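Local structure of arylamine n-acetyltransferase NAT (Mycobacterium tuberculosis, 4BGF) at residues V88-A93 with T111-T116. The protein catalyses transfer of an acetyl group to arylamines, probably from acetyl-coenzyme A by way of an acetylated active-site cysteine. Sequence-based numbering, arbitrary orientation.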
loop_
_atom_site.group_PDB
_atom_site.type_symbol
_atom_site.label_atom_id
_atom_site.label_comp_id
_atom_site.label_asym_id
_atom_site.label_seq_id
_atom_site.Cartn_x
_atom_site.Cartn_y
_atom_site.Cartn_z
ATOM N N VAL A 88 -12.467 7.168 -10.542
ATOM C CA VAL A 88 -11.967 6.180 -9.592
ATOM C C VAL A 88 -13.060 5.244 -9.069
ATOM O O VAL A 88 -13.995 5.681 -8.432
ATOM C CB VAL A 88 -11.303 6.879 -8.361
ATOM C CG1 VAL A 88 -10.611 5.851 -7.423
ATOM C CG2 VAL A 88 -10.334 7.974 -8.785
ATOM N N ARG A 89 -12.905 3.948 -9.329
ATOM C CA ARG A 89 -13.763 2.906 -8.780
ATOM C C ARG A 89 -12.951 2.086 -7.781
ATOM O O ARG A 89 -11.913 1.555 -8.124
ATOM C CB ARG A 89 -14.248 2.010 -9.913
ATOM C CG ARG A 89 -15.164 2.713 -10.922
ATOM C CD ARG A 89 -15.885 1.753 -11.820
ATOM N NE ARG A 89 -15.032 1.137 -12.835
ATOM C CZ ARG A 89 -14.760 1.672 -14.025
ATOM N NH1 ARG A 89 -15.252 2.857 -14.372
ATOM N NH2 ARG A 89 -13.981 1.017 -14.881
ATOM N N ARG A 90 -13.407 1.973 -6.544
ATOM C CA ARG A 90 -12.649 1.213 -5.558
ATOM C C ARG A 90 -13.050 -0.272 -5.522
ATOM O O ARG A 90 -14.240 -0.592 -5.448
ATOM C CB ARG A 90 -12.855 1.848 -4.200
ATOM C CG ARG A 90 -12.286 3.215 -4.126
ATOM C CD ARG A 90 -12.843 3.970 -2.966
ATOM N NE ARG A 90 -12.322 5.331 -2.873
ATOM C CZ ARG A 90 -11.107 5.658 -2.453
ATOM N NH1 ARG A 90 -10.228 4.739 -2.110
ATOM N NH2 ARG A 90 -10.765 6.916 -2.386
ATOM N N PHE A 91 -12.041 -1.162 -5.530
ATOM C CA PHE A 91 -12.231 -2.621 -5.565
ATOM C C PHE A 91 -11.796 -3.277 -4.265
ATOM O O PHE A 91 -10.936 -2.743 -3.562
ATOM C CB PHE A 91 -11.394 -3.253 -6.693
ATOM C CG PHE A 91 -11.745 -2.756 -8.074
ATOM C CD1 PHE A 91 -13.065 -2.432 -8.410
ATOM C CD2 PHE A 91 -10.762 -2.596 -9.030
ATOM C CE1 PHE A 91 -13.388 -1.976 -9.673
ATOM C CE2 PHE A 91 -11.069 -2.132 -10.298
ATOM C CZ PHE A 91 -12.385 -1.814 -10.614
ATOM N N ALA A 92 -12.393 -4.431 -3.948
ATOM C CA ALA A 92 -11.993 -5.247 -2.798
ATOM C C ALA A 92 -11.170 -6.444 -3.263
ATOM O O ALA A 92 -11.350 -6.908 -4.377
ATOM C CB ALA A 92 -13.199 -5.721 -2.064
ATOM N N ALA A 93 -10.273 -6.943 -2.424
ATOM C CA ALA A 93 -9.445 -8.091 -2.799
ATOM C C ALA A 93 -9.058 -9.009 -1.625
ATOM O O ALA A 93 -8.966 -8.569 -0.486
ATOM C CB ALA A 93 -8.206 -7.577 -3.493
ATOM N N THR A 111 -7.815 -3.627 -0.693
ATOM C CA THR A 111 -8.535 -2.753 -1.566
ATOM C C THR A 111 -7.525 -2.147 -2.510
ATOM O O THR A 111 -6.403 -1.845 -2.106
ATOM C CB THR A 111 -9.300 -1.670 -0.768
ATOM O OG1 THR A 111 -10.172 -0.935 -1.643
ATOM C CG2 THR A 111 -8.376 -0.724 -0.089
ATOM N N LEU A 112 -7.910 -2.041 -3.775
ATOM C CA LEU A 112 -7.131 -1.360 -4.795
ATOM C C LEU A 112 -8.095 -0.434 -5.607
ATOM O O LEU A 112 -9.252 -0.256 -5.225
ATOM C CB LEU A 112 -6.460 -2.388 -5.717
ATOM C CG LEU A 112 -7.411 -3.323 -6.496
ATOM C CD1 LEU A 112 -6.796 -3.746 -7.758
ATOM C CD2 LEU A 112 -7.876 -4.565 -5.704
ATOM N N LEU A 113 -7.623 0.119 -6.726
ATOM C CA LEU A 113 -8.385 1.085 -7.540
ATOM C C LEU A 113 -8.414 0.666 -8.981
ATOM O O LEU A 113 -7.450 0.094 -9.470
ATOM C CB LEU A 113 -7.747 2.473 -7.528
ATOM C CG LEU A 113 -7.406 3.008 -6.155
ATOM C CD1 LEU A 113 -6.703 4.351 -6.320
ATOM C CD2 LEU A 113 -8.653 3.078 -5.272
ATOM N N GLY A 114 -9.522 0.984 -9.659
ATOM C CA GLY A 114 -9.619 0.899 -11.108
ATOM C C GLY A 114 -9.865 2.292 -11.670
ATOM O O GLY A 114 -10.913 2.871 -11.423
ATOM N N VAL A 115 -8.906 2.813 -12.433
ATOM C CA VAL A 115 -8.875 4.222 -12.798
ATOM C C VAL A 115 -9.024 4.379 -14.311
ATOM O O VAL A 115 -8.412 3.632 -15.064
ATOM C CB VAL A 115 -7.554 4.900 -12.270
ATOM C CG1 VAL A 115 -7.225 6.192 -12.994
ATOM C CG2 VAL A 115 -7.648 5.143 -10.766
ATOM N N THR A 116 -9.883 5.314 -14.737
ATOM C CA THR A 116 -9.910 5.777 -16.122
ATOM C C THR A 116 -9.659 7.279 -16.159
ATOM O O THR A 116 -9.675 7.944 -15.128
ATOM C CB THR A 116 -11.218 5.445 -16.868
ATOM O OG1 THR A 116 -12.335 6.023 -16.187
ATOM C CG2 THR A 116 -11.388 3.950 -16.976
HETATM O O HOH W 1 -9.692 1.827 -1.513
#
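Arg-89 and Phe-91 pair antiparallel with Gly-114 and Leu-112 through four backbone hydrogen bonds, the axes of strands 88-93 and 111-116 running 144° apart. Gly-114, having no side chain, lets an aromatic ring come close: Phe-91 CE2 is 3.5 Å from Gly-114 CA. The carbonyl oxygen of Arg-89 lies over the centre of one ring face, 4.0 Å above the plane. At the edge of the ring, near its plane, lies Leu-112 CG, and CD2 of the same residue touches both Phe-91 CB and Ala-93 CB, 3.8 Å from the latter.

Phe-91 O accepts twice, from Leu-112 N on one face of the carbonyl plane and from Thr-111 OG1 on the other, the hydroxyl bond being 2.7 Å long. With OG1 anti to its own backbone N (chi1 -171°), Thr-111 donates to Phe-91 O through OG1 and accepts there from a water that sits in plane at the edge of the Arg-90 guanidinium, 3.0 Å from NH1. The Arg-90 side chain runs beside Leu-113, whose CD2 is 3.8 Å from Arg-90 CG and also meets Val-88 CG1.

The face carrying Val-88, Arg-90, Thr-111, Leu-113 and Val-115 packs against helix 70-83: Asn-74 O and Gly-75 O take the Arg-90 guanidinium, Tyr-79 adds a cation-pi contact, and Met-77 and Leu-81 meet Leu-113 and Val-115. The pair lies within an antiparallel sheet, between strands 124-126 and 173-179, and Ala-93 touches the probable Cys-70, His-110, Asp-127 catalytic triad.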